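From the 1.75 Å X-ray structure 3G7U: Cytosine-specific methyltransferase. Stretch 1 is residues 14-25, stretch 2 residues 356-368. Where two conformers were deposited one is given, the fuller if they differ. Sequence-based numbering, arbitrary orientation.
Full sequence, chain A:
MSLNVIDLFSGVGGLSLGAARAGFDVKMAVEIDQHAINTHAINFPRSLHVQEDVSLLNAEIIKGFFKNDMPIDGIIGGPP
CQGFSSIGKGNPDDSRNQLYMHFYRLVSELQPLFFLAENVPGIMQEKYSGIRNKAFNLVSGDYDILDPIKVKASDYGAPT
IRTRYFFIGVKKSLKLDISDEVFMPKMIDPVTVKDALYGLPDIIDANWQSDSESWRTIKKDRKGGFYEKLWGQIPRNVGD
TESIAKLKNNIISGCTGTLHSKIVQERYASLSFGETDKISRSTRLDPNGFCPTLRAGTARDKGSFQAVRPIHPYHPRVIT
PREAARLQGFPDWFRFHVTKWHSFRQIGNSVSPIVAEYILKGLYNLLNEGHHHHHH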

# COMPACT_ATOMS: atom_id res chain seq x y z
N GLY A 14 -3.14 -0.55 1.81
CA GLY A 14 -2.00 0.39 1.79
C GLY A 14 -2.46 1.83 1.46
O GLY A 14 -2.13 2.77 2.18
N LEU A 15 -3.22 2.00 0.37
CA LEU A 15 -3.66 3.33 -0.04
C LEU A 15 -4.73 3.83 0.93
O LEU A 15 -4.77 5.01 1.24
N SER A 16 -5.55 2.91 1.44
CA SER A 16 -6.56 3.24 2.47
C SER A 16 -5.92 3.81 3.72
O SER A 16 -6.41 4.80 4.32
N LEU A 17 -4.83 3.20 4.15
CA LEU A 17 -4.15 3.67 5.40
C LEU A 17 -3.56 5.06 5.14
O LEU A 17 -3.60 5.94 5.99
N GLY A 18 -3.00 5.24 3.95
CA GLY A 18 -2.53 6.57 3.53
C GLY A 18 -3.66 7.60 3.59
O GLY A 18 -3.47 8.69 4.13
N ALA A 19 -4.84 7.23 3.08
CA ALA A 19 -5.97 8.16 3.08
C ALA A 19 -6.38 8.49 4.50
O ALA A 19 -6.59 9.68 4.83
N ALA A 20 -6.49 7.48 5.34
CA ALA A 20 -6.99 7.64 6.70
C ALA A 20 -6.02 8.50 7.53
O ALA A 20 -6.44 9.38 8.31
N ARG A 21 -4.73 8.26 7.35
CA ARG A 21 -3.72 9.05 8.09
C ARG A 21 -3.70 10.54 7.60
O ARG A 21 -3.48 11.46 8.39
N ALA A 22 -4.00 10.76 6.33
CA ALA A 22 -4.09 12.08 5.73
C ALA A 22 -5.33 12.84 6.17
O ALA A 22 -5.42 14.03 5.90
N GLY A 23 -6.28 12.16 6.81
CA GLY A 23 -7.48 12.83 7.35
C GLY A 23 -8.81 12.46 6.71
O GLY A 23 -9.85 12.87 7.21
N PHE A 24 -8.78 11.65 5.64
CA PHE A 24 -10.00 11.18 5.01
C PHE A 24 -10.66 10.06 5.79
O PHE A 24 -10.01 9.33 6.55
N ASP A 25 -11.98 9.94 5.63
CA ASP A 25 -12.70 8.82 6.23
C ASP A 25 -12.85 7.81 5.10
O ASP A 25 -13.46 8.13 4.09
N ALA A 356 1.58 6.88 0.21
CA ALA A 356 0.15 7.20 0.10
C ALA A 356 -0.25 8.34 1.02
O ALA A 356 -0.93 9.28 0.55
N GLU A 357 0.21 8.33 2.28
CA GLU A 357 -0.14 9.38 3.23
C GLU A 357 0.32 10.75 2.75
O GLU A 357 -0.42 11.74 2.81
N TYR A 358 1.55 10.79 2.26
CA TYR A 358 2.12 12.05 1.84
C TYR A 358 1.33 12.71 0.73
O TYR A 358 0.98 13.89 0.85
N ILE A 359 1.08 11.95 -0.35
CA ILE A 359 0.33 12.41 -1.52
C ILE A 359 -1.10 12.80 -1.17
O ILE A 359 -1.57 13.87 -1.56
N LEU A 360 -1.79 11.92 -0.43
CA LEU A 360 -3.18 12.19 -0.04
C LEU A 360 -3.31 13.37 0.94
O LEU A 360 -4.32 14.06 0.91
N LYS A 361 -2.29 13.63 1.78
CA LYS A 361 -2.36 14.79 2.72
C LYS A 361 -2.33 16.12 1.94
O LYS A 361 -2.97 17.09 2.35
N GLY A 362 -1.63 16.12 0.81
CA GLY A 362 -1.59 17.24 -0.11
C GLY A 362 -2.99 17.55 -0.61
O GLY A 362 -3.42 18.70 -0.57
N LEU A 363 -3.72 16.52 -1.04
CA LEU A 363 -5.10 16.67 -1.48
C LEU A 363 -6.03 17.10 -0.35
O LEU A 363 -6.91 17.91 -0.59
N TYR A 364 -5.85 16.55 0.85
CA TYR A 364 -6.71 16.89 1.99
C TYR A 364 -6.55 18.37 2.30
O TYR A 364 -7.53 19.08 2.52
N ASN A 365 -5.29 18.81 2.34
CA ASN A 365 -4.99 20.22 2.61
C ASN A 365 -5.61 21.17 1.60
O ASN A 365 -6.16 22.21 1.99
N LEU A 366 -5.54 20.81 0.32
CA LEU A 366 -6.20 21.55 -0.76
C LEU A 366 -7.71 21.71 -0.53
O LEU A 366 -8.28 22.76 -0.79
N LEU A 367 -8.34 20.65 -0.06
CA LEU A 367 -9.78 20.66 0.05
C LEU A 367 -10.27 21.30 1.35
O LEU A 367 -11.48 21.43 1.57
N ASN A 368 -9.33 21.72 2.20
CA ASN A 368 -9.65 22.45 3.44
C ASN A 368 -9.40 23.96 3.43
O ASN A 368 -9.71 24.65 4.42

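The helix of residues 14-22 crosses the helix of 356-367 at -46°, and an axial separation of 7.4 Å is possible because small residues line the first helix where the two meet. Gly18 is a hollow where the two backbones come closest in the register. Its CA lies 3.7 Å from the CA of Glu357 and 3.7 Å from Ala356 CB, a bump that points toward the first helix; a CB on Gly18 would collide with that methyl and with Glu357 N. The bare backbone also lets Glu357 CA approach Gly18 O at 3.5 Å in a CA-H...O contact.

One turn on, Leu360 (m, t) is the principal knob, seated in a hole formed by Leu15, Gly18, Ala19 and Ala22. Its CD1 lies 3.9 Å from Ala19 CB and 4.1 Å from CD1 of Leu15, whose t, p rotamer brings its tip inward and also sets CD1 3.8 Å from Ala356 CB. Ala22 packs its CB 3.9 Å from Leu360 CB.

Beyond the helix, Gly23 adopts positive phi in a Schellman turn and lays its CA over the face of the Tyr364 ring, 4.2 Å from the centroid, where a side chain would strike Tyr364 CE1. Phe24 (chi1 m) then swings its ring back toward the second helix: CE2 reaches 4.1 Å from Leu360 CD2, and CE1 4.2 Å from Leu367 CD1. Tyr364 (chi1 t) directs its edge at the Phe24 face, with the planes at 89°.

Polar groups flank this packing. Lys361 (t, p, t, t) donates a hydrogen bond from NZ to Ala22 O (3.1 Å), and water 2 joins the same NZ to Arg21 O. Arg21 (m, t, t) rests its CB 3.6 Å from CD of Glu357 (t, t) while its end leads away; Arg21 NH1 and Glu357 OE1, 4.5 Å apart, are linked through water 1, which lies 2.8 Å from each.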

# COMPACT_ATOMS: atom_id res chain seq x y z
CB LEU A 15 -4.24 3.25 -1.47
CG LEU A 15 -4.55 4.57 -2.14
CD1 LEU A 15 -3.18 5.27 -2.50
CD2 LEU A 15 -5.32 4.26 -3.43
CB SER A 16 -7.35 2.01 2.90
OG SER A 16 -8.33 1.67 1.93
CB LEU A 17 -3.06 2.70 5.82
CG LEU A 17 -2.24 3.15 7.05
CD1 LEU A 17 -3.19 3.50 8.23
CD2 LEU A 17 -1.23 2.05 7.43
CB ALA A 19 -7.16 7.55 2.30
CB ALA A 20 -7.21 6.26 7.37
CB ARG A 21 -2.34 8.41 7.98
CG ARG A 21 -2.13 7.20 8.87
CD ARG A 21 -0.70 6.71 8.76
NE ARG A 21 -0.30 5.98 9.94
CZ ARG A 21 0.78 5.21 10.03
NH1 ARG A 21 1.56 5.04 8.97
NH2 ARG A 21 1.07 4.61 11.19
CB ALA A 22 -4.06 12.00 4.19
CB PHE A 24 -9.69 10.71 3.59
CG PHE A 24 -9.22 11.78 2.67
CD1 PHE A 24 -10.12 12.68 2.08
CD2 PHE A 24 -7.87 11.87 2.34
CE1 PHE A 24 -9.66 13.68 1.20
CE2 PHE A 24 -7.43 12.84 1.47
CZ PHE A 24 -8.32 13.75 0.88
CB ASP A 25 -14.08 9.31 6.70
CG ASP A 25 -14.80 8.32 7.59
OD1 ASP A 25 -14.52 7.10 7.50
OD2 ASP A 25 -15.66 8.76 8.38
CB ALA A 356 -0.72 5.93 0.37
CB GLU A 357 0.45 9.13 4.61
CG GLU A 357 -0.07 10.17 5.66
CD GLU A 357 0.65 10.06 6.98
OE1 GLU A 357 1.49 9.13 7.12
OE2 GLU A 357 0.36 10.87 7.87
CB TYR A 358 3.59 11.92 1.45
CG TYR A 358 4.34 13.23 1.65
CD1 TYR A 358 5.00 13.49 2.86
CD2 TYR A 358 4.38 14.20 0.66
CE1 TYR A 358 5.68 14.69 3.08
CE2 TYR A 358 5.07 15.41 0.86
CZ TYR A 358 5.72 15.63 2.08
OH TYR A 358 6.42 16.81 2.32
CB ILE A 359 0.33 11.35 -2.64
CG1 ILE A 359 1.76 10.95 -3.05
CG2 ILE A 359 -0.51 11.80 -3.85
CD1 ILE A 359 2.67 12.12 -3.52
CB LEU A 360 -3.84 10.88 0.48
CG LEU A 360 -4.26 9.95 -0.69
CD1 LEU A 360 -4.38 8.50 -0.21
CD2 LEU A 360 -5.59 10.43 -1.33
CB LYS A 361 -1.24 14.77 3.79
CG LYS A 361 -1.36 15.85 4.92
CD LYS A 361 -2.67 15.71 5.69
CE LYS A 361 -2.84 16.60 6.93
NZ LYS A 361 -4.17 16.24 7.61
CB LEU A 363 -5.63 15.40 -2.14
CG LEU A 363 -5.09 15.17 -3.54
CD1 LEU A 363 -5.03 13.70 -3.90
CD2 LEU A 363 -5.94 15.96 -4.52
CB TYR A 364 -6.34 16.08 3.22
CG TYR A 364 -7.22 16.33 4.43
CD1 TYR A 364 -8.44 15.64 4.60
CD2 TYR A 364 -6.83 17.23 5.42
CE1 TYR A 364 -9.24 15.88 5.73
CE2 TYR A 364 -7.62 17.47 6.55
CZ TYR A 364 -8.82 16.79 6.70
OH TYR A 364 -9.59 17.03 7.82
CB ASN A 365 -3.49 20.43 2.74
CG ASN A 365 -2.94 19.88 4.04
OD1 ASN A 365 -3.69 19.65 5.00
ND2 ASN A 365 -1.64 19.66 4.08
CB LEU A 366 -5.99 20.87 -2.11
CG LEU A 366 -4.83 21.27 -3.03
CD1 LEU A 366 -3.57 21.54 -2.26
CD2 LEU A 366 -4.61 20.20 -4.09
CB LEU A 367 -10.34 19.24 -0.15
CG LEU A 367 -9.98 18.51 -1.46
CD1 LEU A 367 -10.24 17.02 -1.29
CD2 LEU A 367 -10.67 19.04 -2.72
CB ASN A 368 -8.99 21.80 4.66
CG ASN A 368 -9.77 20.61 5.16
OD1 ASN A 368 -10.40 20.66 6.21
ND2 ASN A 368 -9.76 19.53 4.39
O HOH W 1 1.66 6.45 6.50
O HOH W 2 -2.83 14.11 8.99